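Local structure of protocadherin gamma-B3 (Homo sapiens, 5K8R) at residues 93-98 with 130-135; 136-141 with 182-187. The protein probably mediates calcium-dependent cell adhesion and may help establish specific neuronal connections in the brain, through an extracellular region whose first four cadherin repeats form this chain. All coordinates share one frame; numbering follows the deposited sequence.

Contact 1 of 2, residues 93-98 with 130-135. With CA (calcium ion), chain D; CA (calcium ion), chain B; CA (calcium ion), chain C.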
loop_
_atom_site.group_PDB
_atom_site.type_symbol
_atom_site.label_atom_id
_atom_site.label_comp_id
_atom_site.label_asym_id
_atom_site.label_seq_id
_atom_site.Cartn_x
_atom_site.Cartn_y
_atom_site.Cartn_z
ATOM N N ILE A 93 25.692 9.831 -50.564
ATOM C CA ILE A 93 24.243 9.695 -50.646
ATOM C C ILE A 93 23.626 10.619 -49.605
ATOM O O ILE A 93 23.683 10.344 -48.401
ATOM C CB ILE A 93 23.799 8.241 -50.438
ATOM C CG1 ILE A 93 24.426 7.337 -51.502
ATOM C CG2 ILE A 93 22.284 8.136 -50.463
ATOM C CD1 ILE A 93 24.123 7.762 -52.922
ATOM N N GLN A 94 23.032 11.714 -50.068
ATOM C CA GLN A 94 22.401 12.671 -49.171
ATOM C C GLN A 94 21.075 12.128 -48.650
ATOM O O GLN A 94 20.395 11.340 -49.312
ATOM C CB GLN A 94 22.179 14.002 -49.890
ATOM C CG GLN A 94 23.451 14.624 -50.442
ATOM C CD GLN A 94 23.175 15.707 -51.466
ATOM O OE1 GLN A 94 22.073 15.797 -52.008
ATOM N NE2 GLN A 94 24.178 16.535 -51.737
ATOM N N ASP A 95 20.710 12.564 -47.448
ATOM C CA ASP A 95 19.495 12.103 -46.794
ATOM C C ASP A 95 18.330 13.032 -47.108
ATOM O O ASP A 95 18.475 14.258 -47.094
ATOM C CB ASP A 95 19.698 12.023 -45.280
ATOM C CG ASP A 95 18.463 11.528 -44.548
ATOM O OD1 ASP A 95 17.858 10.531 -44.995
ATOM O OD2 ASP A 95 18.093 12.141 -43.524
ATOM N N ILE A 96 17.173 12.437 -47.396
ATOM C CA ILE A 96 15.930 13.176 -47.559
ATOM C C ILE A 96 14.971 12.745 -46.458
ATOM O O ILE A 96 15.083 11.655 -45.893
ATOM C CB ILE A 96 15.297 12.967 -48.951
ATOM C CG1 ILE A 96 14.868 11.509 -49.134
ATOM C CG2 ILE A 96 16.268 13.382 -50.046
ATOM C CD1 ILE A 96 14.237 11.224 -50.485
ATOM N N ASN A 97 14.017 13.624 -46.149
ATOM C CA ASN A 97 13.045 13.363 -45.087
ATOM C C ASN A 97 11.864 12.594 -45.676
ATOM O O ASN A 97 10.775 13.127 -45.896
ATOM C CB ASN A 97 12.601 14.664 -44.434
ATOM C CG ASN A 97 11.764 14.433 -43.192
ATOM O OD1 ASN A 97 11.978 13.466 -42.458
ATOM N ND2 ASN A 97 10.800 15.311 -42.955
ATOM N N ASP A 98 12.096 11.309 -45.937
ATOM C CA ASP A 98 11.071 10.432 -46.486
ATOM C C ASP A 98 10.573 9.408 -45.474
ATOM O O ASP A 98 9.904 8.442 -45.858
ATOM C CB ASP A 98 11.597 9.729 -47.739
ATOM C CG ASP A 98 12.852 8.925 -47.474
ATOM O OD1 ASP A 98 13.551 9.222 -46.483
ATOM O OD2 ASP A 98 13.140 7.997 -48.259
ATOM N N PRO A 130 14.216 6.843 -38.633
ATOM C CA PRO A 130 15.368 6.245 -39.325
ATOM C C PRO A 130 16.172 7.233 -40.154
ATOM O O PRO A 130 17.239 6.859 -40.658
ATOM C CB PRO A 130 14.725 5.171 -40.212
ATOM C CG PRO A 130 13.338 5.650 -40.432
ATOM C CD PRO A 130 12.932 6.368 -39.176
ATOM N N ASP A 131 15.705 8.469 -40.312
ATOM C CA ASP A 131 16.479 9.481 -41.012
ATOM C C ASP A 131 17.638 9.951 -40.132
ATOM O O ASP A 131 17.832 9.487 -39.004
ATOM C CB ASP A 131 15.583 10.651 -41.413
ATOM C CG ASP A 131 14.503 10.248 -42.402
ATOM O OD1 ASP A 131 14.745 9.327 -43.208
ATOM O OD2 ASP A 131 13.411 10.856 -42.372
ATOM N N VAL A 132 18.426 10.889 -40.658
ATOM C CA VAL A 132 19.570 11.444 -39.949
ATOM C C VAL A 132 19.551 12.962 -40.092
ATOM O O VAL A 132 18.797 13.527 -40.884
ATOM C CB VAL A 132 20.911 10.870 -40.452
ATOM C CG1 VAL A 132 21.044 9.407 -40.059
ATOM C CG2 VAL A 132 21.026 11.035 -41.958
ATOM N N GLY A 133 20.403 13.616 -39.305
ATOM C CA GLY A 133 20.476 15.067 -39.354
ATOM C C GLY A 133 19.205 15.705 -38.824
ATOM O O GLY A 133 18.595 15.231 -37.858
ATOM N N VAL A 134 18.796 16.800 -39.469
ATOM C CA VAL A 134 17.571 17.482 -39.068
ATOM C C VAL A 134 16.332 16.681 -39.443
ATOM O O VAL A 134 15.257 16.911 -38.877
ATOM C CB VAL A 134 17.508 18.891 -39.688
ATOM C CG1 VAL A 134 18.663 19.743 -39.188
ATOM C CG2 VAL A 134 17.520 18.808 -41.206
ATOM N N ASN A 135 16.453 15.738 -40.380
ATOM C CA ASN A 135 15.304 14.937 -40.782
ATOM C C ASN A 135 14.848 13.985 -39.685
ATOM O O ASN A 135 13.721 13.482 -39.748
ATOM C CB ASN A 135 15.628 14.154 -42.055
ATOM C CG ASN A 135 16.005 15.054 -43.215
ATOM O OD1 ASN A 135 15.604 16.216 -43.270
ATOM N ND2 ASN A 135 16.781 14.519 -44.150
HETATM CA CA CA D . 15.776 9.398 -45.445
HETATM CA CA CA B . 12.059 11.954 -40.558
HETATM CA CA CA C . 14.909 6.360 -47.875
#
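At the calcium-binding junction between the first and second cadherin repeats, Asp95 and Asp131 meet on one calcium ion (chain D), which lies 2.4 Å from Asp95 OD1 and 2.5 Å from Asp131 OD1. Asp131 also turns OD2 to a second calcium ion (chain B) at 2.5 Å, and its carboxylate thus bridges two metals. Asp95 extends with CG anti to the backbone N (chi1 -179°), which carries its other oxygen to the 130-135 loop. There Asp95 OD2 is gripped from opposite faces of its carboxylate plane, by Asn135 ND2 at 2.8 Å and by Val132 N at 3.1 Å in a nearly straight bond (170°). Residues 95-98 fall in the DXNDN motif that ends a cadherin repeat, whereas Asp131 closes the DXD motif of the next one. From the former, Ile96 O and Asp98 OD1 join the first ion, and Asp98 OD2 reaches a third calcium (chain C). Glu9 and Glu63 add further ligands to the first ion. On the second, Asn97 OD1 and the backbone Asn135 O, both acceptors, are drawn to within 3.2 Å of each other by the shared metal, and Asn99, Asp129 and Asp186 complete the site.

Contact 2 of 2, residues 136-141 with 182-187. With CA (calcium ion), chain B.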
loop_
_atom_site.group_PDB
_atom_site.type_symbol
_atom_site.label_atom_id
_atom_site.label_comp_id
_atom_site.label_asym_id
_atom_site.label_seq_id
_atom_site.Cartn_x
_atom_site.Cartn_y
_atom_site.Cartn_z
ATOM N N SER A 136 15.694 13.722 -38.688
ATOM C CA SER A 136 15.315 12.915 -37.538
ATOM C C SER A 136 15.276 13.704 -36.238
ATOM O O SER A 136 14.867 13.151 -35.212
ATOM C CB SER A 136 16.276 11.728 -37.377
ATOM O OG SER A 136 17.604 12.171 -37.166
ATOM N N LEU A 137 15.690 14.969 -36.252
ATOM C CA LEU A 137 15.615 15.807 -35.062
ATOM C C LEU A 137 14.152 16.089 -34.740
ATOM O O LEU A 137 13.443 16.710 -35.540
ATOM C CB LEU A 137 16.383 17.106 -35.283
ATOM C CG LEU A 137 16.865 17.848 -34.036
ATOM C CD1 LEU A 137 17.869 17.003 -33.267
ATOM C CD2 LEU A 137 17.471 19.190 -34.414
ATOM N N GLN A 138 13.701 15.635 -33.578
ATOM C CA GLN A 138 12.287 15.652 -33.236
ATOM C C GLN A 138 11.928 16.866 -32.388
ATOM O O GLN A 138 12.763 17.449 -31.692
ATOM C CB GLN A 138 11.895 14.369 -32.497
ATOM C CG GLN A 138 12.139 13.100 -33.292
ATOM C CD GLN A 138 11.449 13.116 -34.642
ATOM O OE1 GLN A 138 10.330 13.610 -34.776
ATOM N NE2 GLN A 138 12.121 12.581 -35.654
ATOM N N GLN A 139 10.653 17.238 -32.462
ATOM C CA GLN A 139 10.071 18.295 -31.646
ATOM C C GLN A 139 8.760 17.764 -31.088
ATOM O O GLN A 139 7.885 17.346 -31.853
ATOM C CB GLN A 139 9.840 19.569 -32.465
ATOM C CG GLN A 139 9.680 20.825 -31.629
ATOM C CD GLN A 139 11.002 21.501 -31.340
ATOM O OE1 GLN A 139 11.158 22.181 -30.325
ATOM N NE2 GLN A 139 11.966 21.323 -32.237
ATOM N N TYR A 140 8.629 17.769 -29.766
ATOM C CA TYR A 140 7.495 17.149 -29.097
ATOM C C TYR A 140 6.521 18.207 -28.597
ATOM O O TYR A 140 6.928 19.264 -28.108
ATOM C CB TYR A 140 7.966 16.275 -27.933
ATOM C CG TYR A 140 8.848 15.130 -28.371
ATOM C CD1 TYR A 140 8.298 13.920 -28.775
ATOM C CD2 TYR A 140 10.230 15.260 -28.391
ATOM C CE1 TYR A 140 9.102 12.871 -29.181
ATOM C CE2 TYR A 140 11.041 14.217 -28.796
ATOM C CZ TYR A 140 10.472 13.025 -29.190
ATOM O OH TYR A 140 11.274 11.984 -29.593
ATOM N N TYR A 141 5.229 17.910 -28.725
ATOM C CA TYR A 141 4.164 18.801 -28.287
ATOM C C TYR A 141 3.102 17.987 -27.566
ATOM O O TYR A 141 2.674 16.942 -28.065
ATOM C CB TYR A 141 3.534 19.546 -29.470
ATOM C CG TYR A 141 4.510 20.353 -30.294
ATOM C CD1 TYR A 141 4.796 21.673 -29.971
ATOM C CD2 TYR A 141 5.139 19.798 -31.401
ATOM C CE1 TYR A 141 5.685 22.415 -30.724
ATOM C CE2 TYR A 141 6.029 20.532 -32.161
ATOM C CZ TYR A 141 6.298 21.841 -31.818
ATOM O OH TYR A 141 7.182 22.579 -32.570
ATOM N N LEU A 182 0.344 13.126 -27.396
ATOM C CA LEU A 182 1.692 13.545 -27.648
ATOM C C LEU A 182 1.985 13.471 -29.122
ATOM O O LEU A 182 1.703 12.505 -29.759
ATOM C CB LEU A 182 2.638 12.632 -26.900
ATOM C CG LEU A 182 4.137 12.741 -26.990
ATOM C CD1 LEU A 182 4.585 14.063 -26.454
ATOM C CD2 LEU A 182 4.861 11.634 -26.303
ATOM N N THR A 183 2.572 14.510 -29.658
ATOM C CA THR A 183 2.889 14.589 -31.077
ATOM C C THR A 183 4.378 14.856 -31.258
ATOM O O THR A 183 4.969 15.655 -30.523
ATOM C CB THR A 183 2.068 15.688 -31.768
ATOM O OG1 THR A 183 0.673 15.456 -31.540
ATOM C CG2 THR A 183 2.330 15.697 -33.268
ATOM N N ALA A 184 4.980 14.180 -32.233
ATOM C CA ALA A 184 6.383 14.365 -32.583
ATOM C C ALA A 184 6.468 14.798 -34.039
ATOM O O ALA A 184 5.963 14.103 -34.927
ATOM C CB ALA A 184 7.185 13.082 -32.354
ATOM N N VAL A 185 7.103 15.945 -34.279
ATOM C CA VAL A 185 7.280 16.499 -35.617
ATOM C C VAL A 185 8.772 16.643 -35.879
ATOM O O VAL A 185 9.481 17.290 -35.100
ATOM C CB VAL A 185 6.572 17.858 -35.770
ATOM C CG1 VAL A 185 6.546 18.283 -37.232
ATOM C CG2 VAL A 185 5.167 17.806 -35.188
ATOM N N ASP A 186 9.246 16.051 -36.973
ATOM C CA ASP A 186 10.659 16.137 -37.309
ATOM C C ASP A 186 10.974 17.498 -37.932
ATOM O O ASP A 186 10.092 18.327 -38.167
ATOM C CB ASP A 186 11.067 14.986 -38.229
ATOM C CG ASP A 186 10.210 14.890 -39.484
ATOM O OD1 ASP A 186 9.677 15.921 -39.945
ATOM O OD2 ASP A 186 10.080 13.770 -40.018
ATOM N N GLY A 187 12.256 17.730 -38.204
ATOM C CA GLY A 187 12.688 19.001 -38.752
ATOM C C GLY A 187 13.099 18.924 -40.207
ATOM O O GLY A 187 13.893 19.743 -40.679
HETATM CA CA CA B . 12.059 11.954 -40.558
HETATM O O HOH W 1 0.053 16.738 -29.349
#
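Tyr141 O is gripped by two donors, Thr183 N at 2.9 Å and a water at 2.9 Å that also lies 2.6 Å from Thr183 OG1. The first bond belongs to the antiparallel pairing between strand 138-142, an edge of its sheet within this chain, and strand 177-186 in the Greek-key sandwich of the second cadherin repeat. Tyr141 N returns a bond to Thr183 O, and Gln139 and Val185 form the next hydrogen-bonded pair. On the face shared by Tyr140 and Ala184, the Tyr140 ring brings CE1 to 3.7 Å from Ala184 CB, while its hydroxyl bonds to Ser126 and Ala127. Gln138 folds back at chi2 (-55°), laying its amide beside Asp186, with NE2 3.7 Å from Asp186 CB. The same NE2 makes a weak bond to Ser136 O and bonds to Asp129, a calcium ligand. An alanine at Gln138 would probably leave Asp129 without this N-H donor and open a gap beside Asp186. The Asp186 carboxylate divides its work: OD1 accepts a bond from the backbone N of Arg192, and, with CG set between the backbone N and the carbonyl carbon (chi1 55°), OD2 coordinates the calcium ion (chain B) at 2.7 Å.

Both contacts are partly buried and share the chain B calcium ion, but they hold different elements. Contact 1 joins the end of the first repeat to a loop of the second, mostly through charged and polar ligands with metal ions between them; it buries the smaller surface, 308 Å². Contact 2 lies within the second repeat, buries 478 Å², and rests on backbone hydrogen bonds between two strands with apolar contacts on both faces. The chain runs directly from Asn135 of contact 1 into Ser136 of contact 2. Across the sites, Asn97 ND2 and Asp186 OD1 lie 3.3 Å apart, a probable hydrogen bond, which would tie the linker to the residue of contact 2 that coordinates the shared ion.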